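Local coordinates for uncharacterized protein (Bifidobacterium adolescentis ATCC 15703, PDB 3CPG) that probably binds pyridoxal 5'-phosphate and takes part in its homeostasis, as a member of the YggS/PROSC family with a TIM-barrel fold, at residues L123-I128 with L146-I150. Residue numbers count along the deposited sequence, not the author numbering.
Sequences LQSNKI and LAEKI
This is a mainly apolar contact, edged by one hydrogen bond, between neighbouring units on the outside of a TIM barrel. Residues 123-128 lead from strand 113-119 into helix 128-131, and residues 146-150 form an early turn of helix 144-157, which follows the adjacent parallel strand 137-141. Leu123 and Gln124 are extended (phi/psi -107/109 and -69/138). Ser125 (-51/-43), Asn126 (-77/7) and Lys127 (-111/-3) turn the chain, with hydrogen bonds from Lys127 N to Gln124 O (2.9 Å) and Ile128 N to Ser125 O (3.3 Å). The helical turn opposite is regular, Ile150 N lying 2.9 Å from Leu146 O. Register is set by CA separations of 7.1 Å for Ser125-Lys149 and 6.5 Å for Ile128-Ile150.

Ile128 (m, t) projects toward the helix; its CD1 lies 3.6 Å from Ile150 CG1, 3.9 Å from Lys149 CB and 4.2 Å from Leu146 CD1. Leu123 (t, p) adds CD2 at 4.1 Å from Ile150 CD1, and both residues touch Ile138 of strand 137-141, so the cluster continues onto the barrel wall. Along the partly exposed border, Lys149, m at chi1 and t from chi2 to chi4, extends NZ to donate a 3.1 Å hydrogen bond to Ser125 OG.

With 285 Å² buried, cohesion is chiefly aliphatic: Lys149 packs on Ile128 at CB, while its ammonium group is hydrogen-bonded to Ser125, with Asp145 a weak, long ion-pair partner.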
loop_
_atom_site.group_PDB
_atom_site.type_symbol
_atom_site.label_atom_id
_atom_site.label_comp_id
_atom_site.label_asym_id
_atom_site.label_seq_id
_atom_site.Cartn_x
_atom_site.Cartn_y
_atom_site.Cartn_z
ATOM N N LEU A 123 -9.775 -3.384 -6.904
ATOM C CA LEU A 123 -9.669 -4.718 -7.484
ATOM C C LEU A 123 -10.994 -5.293 -7.967
ATOM O O LEU A 123 -11.863 -5.641 -7.163
ATOM C CB LEU A 123 -9.050 -5.666 -6.453
ATOM C CG LEU A 123 -8.911 -7.144 -6.827
ATOM C CD1 LEU A 123 -8.101 -7.289 -8.109
ATOM C CD2 LEU A 123 -8.236 -7.882 -5.675
ATOM N N GLN A 124 -11.147 -5.382 -9.284
ATOM C CA GLN A 124 -12.357 -5.946 -9.867
ATOM C C GLN A 124 -12.312 -7.431 -9.522
ATOM O O GLN A 124 -11.259 -8.060 -9.603
ATOM C CB GLN A 124 -12.366 -5.736 -11.383
ATOM C CG GLN A 124 -13.650 -6.168 -12.062
ATOM C CD GLN A 124 -13.750 -5.646 -13.481
ATOM O OE1 GLN A 124 -13.818 -4.437 -13.702
ATOM N NE2 GLN A 124 -13.752 -6.553 -14.451
ATOM N N SER A 125 -13.455 -7.986 -9.130
ATOM C CA SER A 125 -13.530 -9.383 -8.716
ATOM C C SER A 125 -12.937 -10.429 -9.661
ATOM O O SER A 125 -12.259 -11.356 -9.215
ATOM C CB SER A 125 -14.983 -9.748 -8.403
ATOM O OG SER A 125 -15.491 -8.932 -7.359
ATOM N N ASN A 126 -13.183 -10.292 -10.958
ATOM C CA ASN A 126 -12.657 -11.276 -11.892
ATOM C C ASN A 126 -11.170 -11.101 -12.182
ATOM O O ASN A 126 -10.617 -11.794 -13.027
ATOM C CB ASN A 126 -13.481 -11.278 -13.193
ATOM C CG ASN A 126 -13.320 -10.007 -14.009
ATOM O OD1 ASN A 126 -12.987 -8.946 -13.485
ATOM N ND2 ASN A 126 -13.586 -10.110 -15.309
ATOM N N LYS A 127 -10.527 -10.186 -11.456
ATOM C CA LYS A 127 -9.094 -9.932 -11.617
ATOM C C LYS A 127 -8.303 -10.405 -10.394
ATOM O O LYS A 127 -7.077 -10.313 -10.367
ATOM C CB LYS A 127 -8.836 -8.434 -11.832
ATOM C CG LYS A 127 -9.481 -7.853 -13.083
ATOM C CD LYS A 127 -8.777 -8.304 -14.351
ATOM C CE LYS A 127 -7.432 -7.601 -14.513
ATOM N NZ LYS A 127 -6.736 -7.989 -15.774
ATOM N N ILE A 128 -9.000 -10.897 -9.376
ATOM C CA ILE A 128 -8.323 -11.372 -8.171
ATOM C C ILE A 128 -7.301 -12.454 -8.516
ATOM O O ILE A 128 -6.155 -12.412 -8.063
ATOM C CB ILE A 128 -9.331 -11.947 -7.156
ATOM C CG1 ILE A 128 -10.302 -10.848 -6.724
ATOM C CG2 ILE A 128 -8.584 -12.517 -5.946
ATOM C CD1 ILE A 128 -11.418 -11.336 -5.824
ATOM N N LEU A 146 -16.044 -8.250 -0.978
ATOM C CA LEU A 146 -14.788 -8.414 -1.708
ATOM C C LEU A 146 -13.845 -9.332 -0.939
ATOM O O LEU A 146 -13.212 -10.207 -1.520
ATOM C CB LEU A 146 -14.113 -7.054 -1.947
ATOM C CG LEU A 146 -12.788 -7.060 -2.726
ATOM C CD1 LEU A 146 -12.968 -7.805 -4.041
ATOM C CD2 LEU A 146 -12.325 -5.624 -2.989
ATOM N N ALA A 147 -13.769 -9.140 0.374
ATOM C CA ALA A 147 -12.901 -9.957 1.214
ATOM C C ALA A 147 -13.250 -11.437 1.078
ATOM O O ALA A 147 -12.362 -12.291 1.053
ATOM C CB ALA A 147 -13.024 -9.518 2.670
ATOM N N GLU A 148 -14.542 -11.739 1.000
ATOM C CA GLU A 148 -14.990 -13.124 0.857
ATOM C C GLU A 148 -14.555 -13.683 -0.495
ATOM O O GLU A 148 -14.118 -14.830 -0.593
ATOM C CB GLU A 148 -16.514 -13.219 0.966
ATOM C CG GLU A 148 -17.097 -12.844 2.318
ATOM C CD GLU A 148 -18.618 -12.928 2.337
ATOM O OE1 GLU A 148 -19.261 -12.331 1.447
ATOM O OE2 GLU A 148 -19.172 -13.583 3.247
ATOM N N LYS A 149 -14.679 -12.872 -1.540
ATOM C CA LYS A 149 -14.291 -13.312 -2.875
ATOM C C LYS A 149 -12.795 -13.605 -2.926
ATOM O O LYS A 149 -12.364 -14.561 -3.560
ATOM C CB LYS A 149 -14.655 -12.250 -3.912
ATOM C CG LYS A 149 -16.147 -12.031 -4.046
ATOM C CD LYS A 149 -16.453 -10.884 -4.991
ATOM C CE LYS A 149 -17.948 -10.615 -5.044
ATOM N NZ LYS A 149 -18.260 -9.492 -5.972
ATOM N N ILE A 150 -12.003 -12.778 -2.253
ATOM C CA ILE A 150 -10.561 -12.990 -2.235
ATOM C C ILE A 150 -10.265 -14.240 -1.412
ATOM O O ILE A 150 -9.422 -15.057 -1.783
ATOM C CB ILE A 150 -9.836 -11.761 -1.636
ATOM C CG1 ILE A 150 -10.052 -10.556 -2.559
ATOM C CG2 ILE A 150 -8.348 -12.057 -1.446
ATOM C CD1 ILE A 150 -9.508 -9.242 -2.022
#